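Local coordinates for protein replicative DNA helicase DnaB, 1st part (Mycobacterium tuberculosis, PDB 2R5U) that probably unwinds duplex DNA ahead of the replisome as the hexameric, ATP-dependent 5'-3' replicative helicase, of which this chain is the N-terminal domain, at residues B[69-74]-B[92-97]; B[63-68]-B[103-108]; B[33-38]-B[110-115]. All blocks are in the same frame, centred on the assembly; numbering follows the deposited sequence.

Contact 1: B[69-74]-B[92-97]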
ATOM      1  N   TYR B  69       4.755  20.789  24.560  1.00 24.82           N
ATOM      2  CA  TYR B  69       5.728  21.748  24.060  1.00 25.55           C
ATOM      3  C   TYR B  69       5.355  22.295  22.678  1.00 26.26           C
ATOM      4  O   TYR B  69       5.410  23.512  22.450  1.00 25.68           O
ATOM      5  CB  TYR B  69       7.121  21.113  24.034  1.00 26.06           C
ATOM      6  CG  TYR B  69       8.226  22.044  23.572  1.00 27.97           C
ATOM      7  CD1 TYR B  69       8.847  22.907  24.464  1.00 28.64           C
ATOM      8  CD2 TYR B  69       8.650  22.050  22.233  1.00 29.53           C
ATOM      9  CE1 TYR B  69       9.853  23.753  24.054  1.00 30.30           C
ATOM     10  CE2 TYR B  69       9.669  22.895  21.805  1.00 31.31           C
ATOM     11  CZ  TYR B  69      10.258  23.744  22.729  1.00 30.33           C
ATOM     12  OH  TYR B  69      11.264  24.581  22.355  1.00 30.67           O
ATOM     13  N   ASP B  70       4.990  21.392  21.765  1.00 26.27           N
ATOM     14  CA  ASP B  70       4.619  21.767  20.384  1.00 27.08           C
ATOM     15  C   ASP B  70       3.378  22.671  20.368  1.00 26.60           C
ATOM     16  O   ASP B  70       3.323  23.633  19.596  1.00 26.05           O
ATOM     17  CB  ASP B  70       4.365  20.525  19.504  1.00 27.56           C
ATOM     18  CG  ASP B  70       5.602  19.639  19.325  1.00 30.37           C
ATOM     19  OD1 ASP B  70       6.737  20.035  19.713  1.00 31.87           O
ATOM     20  OD2 ASP B  70       5.428  18.503  18.804  1.00 32.63           O
ATOM     21  N   ALA B  71       2.402  22.368  21.230  1.00 25.64           N
ATOM     22  CA  ALA B  71       1.207  23.201  21.364  1.00 26.32           C
ATOM     23  C   ALA B  71       1.548  24.628  21.867  1.00 26.43           C
ATOM     24  O   ALA B  71       1.049  25.619  21.318  1.00 26.68           O
ATOM     25  CB  ALA B  71       0.180  22.532  22.276  1.00 25.25           C
ATOM     26  N   ILE B  72       2.413  24.728  22.874  1.00 26.09           N
ATOM     27  CA  ILE B  72       2.881  26.045  23.362  1.00 25.97           C
ATOM     28  C   ILE B  72       3.601  26.829  22.239  1.00 26.84           C
ATOM     29  O   ILE B  72       3.327  28.012  22.006  1.00 25.47           O
ATOM     30  CB  ILE B  72       3.798  25.909  24.594  1.00 26.11           C
ATOM     31  CG1 ILE B  72       3.077  25.182  25.757  1.00 24.57           C
ATOM     32  CG2 ILE B  72       4.293  27.275  25.050  1.00 25.89           C
ATOM     33  CD1 ILE B  72       4.046  24.797  26.925  1.00 25.79           C
ATOM     34  N   LEU B  73       4.521  26.172  21.545  1.00 27.55           N
ATOM     35  CA  LEU B  73       5.238  26.824  20.459  1.00 30.02           C
ATOM     36  C   LEU B  73       4.286  27.259  19.347  1.00 30.53           C
ATOM     37  O   LEU B  73       4.481  28.318  18.753  1.00 30.76           O
ATOM     38  CB  LEU B  73       6.328  25.918  19.890  1.00 30.36           C
ATOM     39  CG  LEU B  73       7.583  25.632  20.713  1.00 33.59           C
ATOM     40  CD1 LEU B  73       8.713  25.457  19.711  1.00 36.03           C
ATOM     41  CD2 LEU B  73       7.944  26.701  21.753  1.00 36.31           C
ATOM     42  N   ASP B  74       3.272  26.436  19.055  1.00 31.06           N
ATOM     43  CA  ASP B  74       2.236  26.805  18.065  1.00 32.46           C
ATOM     44  C   ASP B  74       1.572  28.138  18.397  1.00 31.46           C
ATOM     45  O   ASP B  74       1.440  29.014  17.531  1.00 32.06           O
ATOM     46  CB  ASP B  74       1.150  25.737  17.970  1.00 33.28           C
ATOM     47  CG  ASP B  74       1.119  25.064  16.628  1.00 39.01           C
ATOM     48  OD1 ASP B  74       1.921  24.119  16.417  1.00 43.99           O
ATOM     49  OD2 ASP B  74       0.285  25.489  15.779  1.00 42.60           O
ATOM     50  N   ASP B  92      -6.493  19.949  22.358  1.00 36.52           N
ATOM     51  CA  ASP B  92      -7.799  19.420  21.951  1.00 38.79           C
ATOM     52  C   ASP B  92      -8.052  19.535  20.433  1.00 39.48           C
ATOM     53  O   ASP B  92      -8.570  18.606  19.826  1.00 39.06           O
ATOM     54  CB  ASP B  92      -8.918  20.104  22.748  1.00 39.63           C
ATOM     55  CG  ASP B  92     -10.274  19.468  22.531  1.00 43.23           C
ATOM     56  OD1 ASP B  92     -10.458  18.283  22.902  1.00 46.28           O
ATOM     57  OD2 ASP B  92     -11.164  20.167  21.995  1.00 47.30           O
ATOM     58  N   ARG B  93      -7.674  20.657  19.822  1.00 40.55           N
ATOM     59  CA  ARG B  93      -7.759  20.788  18.361  1.00 41.94           C
ATOM     60  C   ARG B  93      -6.929  19.715  17.655  1.00 42.31           C
ATOM     61  O   ARG B  93      -7.300  19.242  16.591  1.00 41.85           O
ATOM     62  CB  ARG B  93      -7.314  22.178  17.890  1.00 41.95           C
ATOM     63  CG  ARG B  93      -8.398  23.228  18.007  1.00 44.41           C
ATOM     64  CD  ARG B  93      -7.993  24.545  17.345  1.00 48.00           C
ATOM     65  NE  ARG B  93      -6.923  25.216  18.070  1.00 48.78           N
ATOM     66  CZ  ARG B  93      -7.090  26.237  18.912  1.00 49.27           C
ATOM     67  NH1 ARG B  93      -8.298  26.750  19.137  1.00 48.01           N
ATOM     68  NH2 ARG B  93      -6.030  26.755  19.521  1.00 47.55           N
ATOM     69  N   ARG B  94      -5.811  19.333  18.262  1.00 42.96           N
ATOM     70  CA  ARG B  94      -4.936  18.334  17.679  1.00 43.61           C
ATOM     71  C   ARG B  94      -5.358  16.884  17.998  1.00 43.72           C
ATOM     72  O   ARG B  94      -4.718  15.936  17.536  1.00 43.91           O
ATOM     73  CB  ARG B  94      -3.500  18.596  18.128  1.00 43.92           C
ATOM     74  CG  ARG B  94      -2.817  19.747  17.401  1.00 45.64           C
ATOM     75  CD  ARG B  94      -2.002  20.563  18.374  1.00 49.64           C
ATOM     76  NE  ARG B  94      -0.768  21.078  17.787  1.00 52.78           N
ATOM     77  CZ  ARG B  94       0.451  20.816  18.261  1.00 55.28           C
ATOM     78  NH1 ARG B  94       0.613  20.051  19.354  1.00 56.02           N
ATOM     79  NH2 ARG B  94       1.513  21.327  17.646  1.00 55.70           N
ATOM     80  N   GLY B  95      -6.433  16.717  18.767  1.00 43.50           N
ATOM     81  CA  GLY B  95      -6.867  15.397  19.242  1.00 43.42           C
ATOM     82  C   GLY B  95      -5.957  14.768  20.295  1.00 43.78           C
ATOM     83  O   GLY B  95      -6.009  13.555  20.529  1.00 43.40           O
ATOM     84  N   LEU B  96      -5.123  15.582  20.943  1.00 43.61           N
ATOM     85  CA  LEU B  96      -4.097  15.057  21.859  1.00 43.39           C
ATOM     86  C   LEU B  96      -4.351  15.318  23.341  1.00 43.60           C
ATOM     87  O   LEU B  96      -3.589  14.847  24.189  1.00 43.37           O
ATOM     88  CB  LEU B  96      -2.710  15.581  21.473  1.00 43.25           C
ATOM     89  CG  LEU B  96      -2.164  15.213  20.092  1.00 42.52           C
ATOM     90  CD1 LEU B  96      -1.119  16.213  19.661  1.00 43.72           C
ATOM     91  CD2 LEU B  96      -1.611  13.784  20.072  1.00 42.23           C
ATOM     92  N   LEU B  97      -5.409  16.065  23.654  1.00 44.28           N
ATOM     93  CA  LEU B  97      -5.690  16.455  25.035  1.00 44.78           C
ATOM     94  C   LEU B  97      -5.963  15.248  25.937  1.00 46.22           C
ATOM     95  O   LEU B  97      -5.453  15.185  27.065  1.00 46.24           O
ATOM     96  CB  LEU B  97      -6.835  17.479  25.122  1.00 44.55           C
ATOM     97  CG  LEU B  97      -7.093  18.080  26.515  1.00 44.01           C
ATOM     98  CD1 LEU B  97      -5.855  18.809  27.060  1.00 43.37           C
ATOM     99  CD2 LEU B  97      -8.294  19.004  26.521  1.00 44.29           C
TER

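Contact 2: B[63-68]-B[103-108]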
ATOM      1  N   PRO B  63       6.630  11.404  24.885  1.00 33.10           N
ATOM      2  CA  PRO B  63       5.713  11.898  23.842  1.00 32.26           C
ATOM      3  C   PRO B  63       4.658  12.928  24.327  1.00 31.44           C
ATOM      4  O   PRO B  63       4.437  13.927  23.650  1.00 31.44           O
ATOM      5  CB  PRO B  63       5.034  10.615  23.340  1.00 33.05           C
ATOM      6  CG  PRO B  63       6.030   9.544  23.607  1.00 33.00           C
ATOM      7  CD  PRO B  63       6.698   9.925  24.885  1.00 33.31           C
ATOM      8  N   ALA B  64       4.031  12.695  25.480  1.00 30.65           N
ATOM      9  CA  ALA B  64       3.093  13.669  26.047  1.00 29.79           C
ATOM     10  C   ALA B  64       3.735  15.056  26.234  1.00 29.20           C
ATOM     11  O   ALA B  64       3.096  16.068  25.968  1.00 29.05           O
ATOM     12  CB  ALA B  64       2.516  13.168  27.376  1.00 29.45           C
ATOM     13  N   HIS B  65       4.991  15.076  26.679  1.00 27.88           N
ATOM     14  CA  HIS B  65       5.731  16.304  26.880  1.00 27.04           C
ATOM     15  C   HIS B  65       6.039  17.016  25.565  1.00 26.28           C
ATOM     16  O   HIS B  65       5.911  18.225  25.497  1.00 24.63           O
ATOM     17  CB  HIS B  65       7.007  16.081  27.692  1.00 26.56           C
ATOM     18  CG  HIS B  65       6.758  15.594  29.082  1.00 26.40           C
ATOM     19  ND1 HIS B  65       7.763  15.146  29.902  1.00 27.96           N
ATOM     20  CD2 HIS B  65       5.611  15.495  29.800  1.00 27.35           C
ATOM     21  CE1 HIS B  65       7.258  14.803  31.073  1.00 28.23           C
ATOM     22  NE2 HIS B  65       5.953  15.002  31.036  1.00 29.21           N
ATOM     23  N   GLN B  66       6.430  16.267  24.523  1.00 26.17           N
ATOM     24  CA  GLN B  66       6.633  16.875  23.197  1.00 26.33           C
ATOM     25  C   GLN B  66       5.348  17.512  22.687  1.00 25.86           C
ATOM     26  O   GLN B  66       5.388  18.579  22.091  1.00 25.61           O
ATOM     27  CB  GLN B  66       7.149  15.873  22.139  1.00 26.90           C
ATOM     28  CG  GLN B  66       7.687  16.570  20.873  1.00 28.27           C
ATOM     29  CD  GLN B  66       8.953  17.362  21.140  1.00 30.76           C
ATOM     30  OE1 GLN B  66       8.993  18.590  20.949  1.00 34.82           O
ATOM     31  NE2 GLN B  66       9.985  16.681  21.628  1.00 27.39           N
ATOM     32  N   ASN B  67       4.224  16.839  22.896  1.00 26.20           N
ATOM     33  CA  ASN B  67       2.918  17.326  22.447  1.00 26.27           C
ATOM     34  C   ASN B  67       2.613  18.669  23.119  1.00 25.90           C
ATOM     35  O   ASN B  67       2.169  19.622  22.462  1.00 24.91           O
ATOM     36  CB  ASN B  67       1.793  16.349  22.806  1.00 27.30           C
ATOM     37  CG  ASN B  67       1.804  15.043  21.966  1.00 29.56           C
ATOM     38  OD1 ASN B  67       2.352  14.980  20.861  1.00 33.29           O
ATOM     39  ND2 ASN B  67       1.150  14.015  22.493  1.00 31.68           N
ATOM     40  N   VAL B  68       2.839  18.733  24.433  1.00 24.54           N
ATOM     41  CA  VAL B  68       2.564  19.957  25.187  1.00 24.09           C
ATOM     42  C   VAL B  68       3.459  21.079  24.669  1.00 24.35           C
ATOM     43  O   VAL B  68       2.970  22.171  24.357  1.00 23.98           O
ATOM     44  CB  VAL B  68       2.747  19.771  26.698  1.00 24.19           C
ATOM     45  CG1 VAL B  68       2.569  21.134  27.442  1.00 23.56           C
ATOM     46  CG2 VAL B  68       1.741  18.746  27.203  1.00 22.89           C
ATOM     47  N   ALA B 103      -6.655  18.916  30.970  1.00 38.35           N
ATOM     48  CA  ALA B 103      -6.166  20.113  31.645  1.00 37.08           C
ATOM     49  C   ALA B 103      -5.617  19.831  33.041  1.00 36.50           C
ATOM     50  O   ALA B 103      -4.683  20.523  33.466  1.00 36.03           O
ATOM     51  CB  ALA B 103      -7.250  21.219  31.699  1.00 37.64           C
ATOM     52  N   PRO B 104      -6.168  18.816  33.760  1.00 35.66           N
ATOM     53  CA  PRO B 104      -5.589  18.507  35.078  1.00 35.29           C
ATOM     54  C   PRO B 104      -4.092  18.190  34.975  1.00 34.24           C
ATOM     55  O   PRO B 104      -3.328  18.547  35.866  1.00 33.62           O
ATOM     56  CB  PRO B 104      -6.358  17.252  35.515  1.00 35.18           C
ATOM     57  CG  PRO B 104      -7.648  17.328  34.783  1.00 36.18           C
ATOM     58  CD  PRO B 104      -7.300  17.914  33.453  1.00 36.08           C
ATOM     59  N   TYR B 105      -3.677  17.552  33.885  1.00 34.02           N
ATOM     60  CA  TYR B 105      -2.250  17.298  33.680  1.00 33.70           C
ATOM     61  C   TYR B 105      -1.440  18.593  33.540  1.00 32.47           C
ATOM     62  O   TYR B 105      -0.354  18.715  34.108  1.00 31.21           O
ATOM     63  CB  TYR B 105      -2.033  16.395  32.475  1.00 35.43           C
ATOM     64  CG  TYR B 105      -0.586  16.107  32.251  1.00 37.44           C
ATOM     65  CD1 TYR B 105       0.035  16.466  31.057  1.00 37.91           C
ATOM     66  CD2 TYR B 105       0.176  15.508  33.250  1.00 37.33           C
ATOM     67  CE1 TYR B 105       1.379  16.204  30.853  1.00 40.43           C
ATOM     68  CE2 TYR B 105       1.525  15.254  33.060  1.00 41.04           C
ATOM     69  CZ  TYR B 105       2.108  15.602  31.854  1.00 38.81           C
ATOM     70  OH  TYR B 105       3.436  15.362  31.662  1.00 42.54           O
ATOM     71  N   LEU B 106      -1.971  19.553  32.779  1.00 31.50           N
ATOM     72  CA  LEU B 106      -1.343  20.872  32.665  1.00 31.42           C
ATOM     73  C   LEU B 106      -1.227  21.582  34.009  1.00 31.77           C
ATOM     74  O   LEU B 106      -0.214  22.225  34.284  1.00 31.12           O
ATOM     75  CB  LEU B 106      -2.078  21.758  31.648  1.00 31.07           C
ATOM     76  CG  LEU B 106      -2.272  21.203  30.236  1.00 29.15           C
ATOM     77  CD1 LEU B 106      -2.986  22.270  29.412  1.00 26.46           C
ATOM     78  CD2 LEU B 106      -0.924  20.826  29.614  1.00 27.07           C
ATOM     79  N   HIS B 107      -2.252  21.445  34.847  1.00 32.48           N
ATOM     80  CA  HIS B 107      -2.224  22.018  36.194  1.00 34.32           C
ATOM     81  C   HIS B 107      -1.180  21.340  37.090  1.00 34.54           C
ATOM     82  O   HIS B 107      -0.517  22.014  37.862  1.00 35.03           O
ATOM     83  CB  HIS B 107      -3.615  21.994  36.835  1.00 34.68           C
ATOM     84  CG  HIS B 107      -4.562  22.976  36.223  1.00 37.25           C
ATOM     85  ND1 HIS B 107      -4.371  24.340  36.309  1.00 39.07           N
ATOM     86  CD2 HIS B 107      -5.677  22.798  35.478  1.00 38.89           C
ATOM     87  CE1 HIS B 107      -5.345  24.959  35.667  1.00 39.47           C
ATOM     88  NE2 HIS B 107      -6.151  24.046  35.153  1.00 40.44           N
ATOM     89  N   THR B 108      -1.032  20.022  36.949  1.00 35.34           N
ATOM     90  CA  THR B 108       0.046  19.278  37.620  1.00 36.35           C
ATOM     91  C   THR B 108       1.443  19.797  37.209  1.00 36.24           C
ATOM     92  O   THR B 108       2.286  20.068  38.066  1.00 36.64           O
ATOM     93  CB  THR B 108      -0.069  17.762  37.352  1.00 36.68           C
ATOM     94  OG1 THR B 108      -1.303  17.262  37.886  1.00 37.76           O
ATOM     95  CG2 THR B 108       1.073  17.018  37.990  1.00 36.75           C
TER

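Contact 3: B[33-38]-B[110-115]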
ATOM      1  N   ALA B  33      13.064  17.334  34.926  1.00 27.61           N
ATOM      2  CA  ALA B  33      13.449  18.579  34.246  1.00 27.10           C
ATOM      3  C   ALA B  33      12.495  18.920  33.077  1.00 26.63           C
ATOM      4  O   ALA B  33      12.180  20.096  32.845  1.00 26.26           O
ATOM      5  CB  ALA B  33      14.894  18.540  33.811  1.00 27.29           C
ATOM      6  N   GLU B  34      12.001  17.900  32.375  1.00 26.71           N
ATOM      7  CA  GLU B  34      10.974  18.126  31.332  1.00 26.53           C
ATOM      8  C   GLU B  34       9.702  18.764  31.903  1.00 25.83           C
ATOM      9  O   GLU B  34       9.112  19.656  31.287  1.00 24.72           O
ATOM     10  CB  GLU B  34      10.594  16.834  30.597  1.00 25.80           C
ATOM     11  CG  GLU B  34      11.736  16.269  29.713  1.00 27.45           C
ATOM     12  CD  GLU B  34      11.375  15.065  28.853  1.00 27.83           C
ATOM     13  OE1 GLU B  34      10.187  14.681  28.719  1.00 27.87           O
ATOM     14  OE2 GLU B  34      12.330  14.510  28.256  1.00 30.91           O
ATOM     15  N   GLN B  35       9.256  18.248  33.040  1.00 25.69           N
ATOM     16  CA  GLN B  35       8.053  18.759  33.724  1.00 26.34           C
ATOM     17  C   GLN B  35       8.228  20.215  34.124  1.00 25.51           C
ATOM     18  O   GLN B  35       7.369  21.034  33.844  1.00 26.51           O
ATOM     19  CB  GLN B  35       7.711  17.875  34.933  1.00 25.69           C
ATOM     20  CG  GLN B  35       7.163  16.504  34.551  1.00 24.78           C
ATOM     21  CD  GLN B  35       7.115  15.535  35.725  1.00 26.81           C
ATOM     22  OE1 GLN B  35       7.775  15.726  36.750  1.00 31.81           O
ATOM     23  NE2 GLN B  35       6.359  14.479  35.566  1.00 27.03           N
ATOM     24  N   SER B  36       9.361  20.528  34.737  1.00 26.07           N
ATOM     25  CA  SER B  36       9.701  21.887  35.173  1.00 25.88           C
ATOM     26  C   SER B  36       9.775  22.900  34.014  1.00 25.62           C
ATOM     27  O   SER B  36       9.314  24.048  34.144  1.00 24.96           O
ATOM     28  CB  SER B  36      11.027  21.882  35.940  1.00 25.76           C
ATOM     29  OG  SER B  36      10.923  21.143  37.158  1.00 28.57           O
ATOM     30  N   VAL B  37      10.366  22.473  32.889  1.00 25.11           N
ATOM     31  CA  VAL B  37      10.378  23.284  31.659  1.00 24.33           C
ATOM     32  C   VAL B  37       8.969  23.634  31.193  1.00 24.27           C
ATOM     33  O   VAL B  37       8.673  24.807  30.895  1.00 23.71           O
ATOM     34  CB  VAL B  37      11.127  22.612  30.493  1.00 24.89           C
ATOM     35  CG1 VAL B  37      10.847  23.362  29.184  1.00 26.07           C
ATOM     36  CG2 VAL B  37      12.586  22.637  30.738  1.00 24.73           C
ATOM     37  N   LEU B  38       8.108  22.623  31.124  1.00 23.71           N
ATOM     38  CA  LEU B  38       6.751  22.820  30.637  1.00 24.16           C
ATOM     39  C   LEU B  38       5.929  23.689  31.602  1.00 24.49           C
ATOM     40  O   LEU B  38       5.162  24.525  31.165  1.00 23.55           O
ATOM     41  CB  LEU B  38       6.062  21.483  30.363  1.00 23.27           C
ATOM     42  CG  LEU B  38       6.643  20.658  29.200  1.00 24.16           C
ATOM     43  CD1 LEU B  38       5.967  19.300  29.143  1.00 23.46           C
ATOM     44  CD2 LEU B  38       6.516  21.398  27.855  1.00 21.84           C
ATOM     45  N   ILE B 110       2.232  22.784  36.046  1.00 38.40           N
ATOM     46  CA  ILE B 110       2.395  24.107  36.638  1.00 39.93           C
ATOM     47  C   ILE B 110       2.817  24.002  38.118  1.00 41.67           C
ATOM     48  O   ILE B 110       3.703  24.731  38.567  1.00 41.50           O
ATOM     49  CB  ILE B 110       1.106  24.958  36.451  1.00 39.63           C
ATOM     50  CG1 ILE B 110       1.015  25.439  34.993  1.00 38.74           C
ATOM     51  CG2 ILE B 110       1.073  26.129  37.407  1.00 39.10           C
ATOM     52  CD1 ILE B 110      -0.355  25.941  34.596  1.00 39.31           C
ATOM     53  N   SER B 111       2.197  23.066  38.836  1.00 43.95           N
ATOM     54  CA  SER B 111       2.495  22.776  40.249  1.00 46.22           C
ATOM     55  C   SER B 111       3.903  22.246  40.522  1.00 47.41           C
ATOM     56  O   SER B 111       4.343  22.267  41.669  1.00 48.16           O
ATOM     57  CB  SER B 111       1.484  21.776  40.813  1.00 45.92           C
ATOM     58  OG  SER B 111       0.153  22.226  40.643  1.00 47.79           O
ATOM     59  N   THR B 112       4.603  21.757  39.496  1.00 48.82           N
ATOM     60  CA  THR B 112       5.976  21.274  39.671  1.00 49.79           C
ATOM     61  C   THR B 112       6.963  22.419  39.901  1.00 50.97           C
ATOM     62  O   THR B 112       8.026  22.210  40.483  1.00 51.21           O
ATOM     63  CB  THR B 112       6.475  20.387  38.485  1.00 50.07           C
ATOM     64  OG1 THR B 112       6.666  21.184  37.303  1.00 49.69           O
ATOM     65  CG2 THR B 112       5.497  19.257  38.193  1.00 49.63           C
ATOM     66  N   VAL B 113       6.618  23.623  39.443  1.00 51.91           N
ATOM     67  CA  VAL B 113       7.483  24.789  39.642  1.00 53.14           C
ATOM     68  C   VAL B 113       6.834  25.895  40.478  1.00 54.01           C
ATOM     69  O   VAL B 113       5.629  26.130  40.361  1.00 54.39           O
ATOM     70  CB  VAL B 113       7.985  25.412  38.305  1.00 52.93           C
ATOM     71  CG1 VAL B 113       8.967  24.481  37.618  1.00 53.69           C
ATOM     72  CG2 VAL B 113       6.824  25.787  37.385  1.00 52.65           C
ATOM     73  N   PRO B 114       7.631  26.562  41.341  1.00 54.78           N
ATOM     74  CA  PRO B 114       7.200  27.844  41.915  1.00 55.28           C
ATOM     75  C   PRO B 114       7.057  28.901  40.810  1.00 55.46           C
ATOM     76  O   PRO B 114       5.968  29.059  40.247  1.00 55.98           O
ATOM     77  CB  PRO B 114       8.340  28.205  42.881  1.00 55.19           C
ATOM     78  CG  PRO B 114       9.069  26.919  43.128  1.00 55.30           C
ATOM     79  CD  PRO B 114       8.942  26.135  41.862  1.00 54.81           C
ATOM     80  N   THR B 115       8.143  29.602  40.496  1.00 55.35           N
ATOM     81  CA  THR B 115       8.156  30.562  39.389  1.00 55.29           C
ATOM     82  C   THR B 115       8.566  29.903  38.056  1.00 54.92           C
ATOM     83  O   THR B 115       8.716  28.679  37.972  1.00 55.21           O
ATOM     84  CB  THR B 115       9.101  31.751  39.688  1.00 55.12           C
TER

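Contact 1: B[69-74]-B[92-97]
Asp70, Ala71 and Asp74, on the flank of helix 63-77, receive the long side chain of Arg94, which leaves the chain just where helix 84-93 ends. That end is a Schellman motif: Gly95 takes a positive phi and Gly95 N bonds back to Asp92 O at 3.0 Å, so the chain turns away while Arg94 reaches across to the neighbouring helix of the all-helical DnaB N-terminal domain. Along the first segment, Asp70 comes first and meets the guanidinium with its methylene, not its carboxylate: Asp70 CB lies at the edge of the group, near its plane, 3.5 Å from Arg94 NH2. One residue on, Ala71 takes one face. Ala71 CA sits 3.7 Å above the guanidinium plane, off its centre, and Ala71 CB packs 3.9 Å from Arg94 NH1. A turn after Asp70, Asp74 supplies the charge in a salt bridge whose hydrogen bond is weak, with an N-H...O angle of 132°; carboxylate and guanidinium planes stand 73° apart, too steep for a side-by-side pairing. The stronger polar partner of Arg94 is Glu90 on helix 84-93, whose OE2 pairs with Arg94 NE. Bends in the middle of the Arg94 chain help carry the guanidinium to helix 63-77, where Arg94 NH2 comes within 3.1 Å of Asp74 OD1.

Contact 2: B[63-68]-B[103-108]
The rings of His65 and Tyr105 approach edge on, their side chains set roughly perpendicular. The phenol oxygen lies near the imidazole plane, at the edge that carries NE2, and His65 NE2 in turn lies near the plane of the tyrosine ring, so neither ring covers the other's face. His65 NE2 and Tyr105 OH are 2.6 Å apart in the model, but the hydrogen bond is weak and bent, 121° at the hydrogen, and doubtful in detail because the hydroxyl is modelled too close to its neighbour. Tyr105 gets there by extending its ring away from its own helix, CG opposite the backbone nitrogen (chi1 -179°). The other nitrogen of His65, ND1, has the stronger partner, Glu34 of helix 31-43, and this second bond helps fix the rotation of the imidazole. Within the helical bundle of the DnaB N-terminal domain, segments 63-68 and 103-108, on helices 63-77 and 102-111, cross at right angles (signed angle -90°), their axes 12.5 Å apart at closest approach. Side chains must therefore span the interval. Val68 does so on the apolar side: Val68 CG1 packs 4.1 Å from Leu106 CD2, the two side chains running antiparallel alongside one another. The other valine branch touches the same leucine methyl, with Val68 CG2 4.2 Å from Leu106 CD2, and also lies at the edge of the Tyr105 ring, 4.5 Å from Tyr105 CE1. Ile100 packs against Val68, Tyr105 and Leu106 alike.

Contact 3: B[33-38]-B[110-115]
Ser36 and Val113 have the closest CA atoms of segments 33-38 and 110-115, 5.8 Å apart. The contact is chiefly van der Waals. One valine branch does the touching, pressing against the serine backbone and beta carbon: Val113 CG1 lies 3.5 Å from Ser36 O and 3.7 Å from Ser36 CB. With chi1 at -69°, CG1 stands opposite the carbonyl carbon of Val113, facing helix 31-43. Beside it, Thr112 lays its own methyl alongside the start of the Gln35 side chain, Thr112 CG2 to Gln35 CB at 4.2 Å.

Polar atoms come close without bonding across the contact. Thr112 OG1 stands 3.5 Å from Gln35 O, but its hydrogen bond is to Leu109 O, three residues earlier, in helix 102-111. Ser36 OG likewise turns to its own helix, in a weak bond to Ala32 O.

This is a surface contact of the DnaB N-terminal domain, plain packing that sets the exit of helix 102-111 against helix 31-43. At the far end of helix 31-43, Leu43 meets both Ile110 and Val113, while Tyr122 of the long helix 119-147 packs on Ser36 and Val37.

In the fold
From the N terminus, helix 31-43 comes first, and contact 3 closes the widest loop by bringing 110-115 back to it. Nested within that loop, contact 2 joins the start of helix 63-77 to helix 102-111. Contact 1 is the innermost, tying the next turns of helix 63-77 to the end of helix 84-93; none of the three loops cross. Helix 63-77 is shared by contacts 1 and 2, whose centres are about 9 Å apart, and helix 102-111 by contacts 2 and 3, whose centres are about 11 Å apart. Leu38, in contact 3's first segment, packs on both Val68 and Tyr69, linking helix 31-43 to the other two contacts' segments.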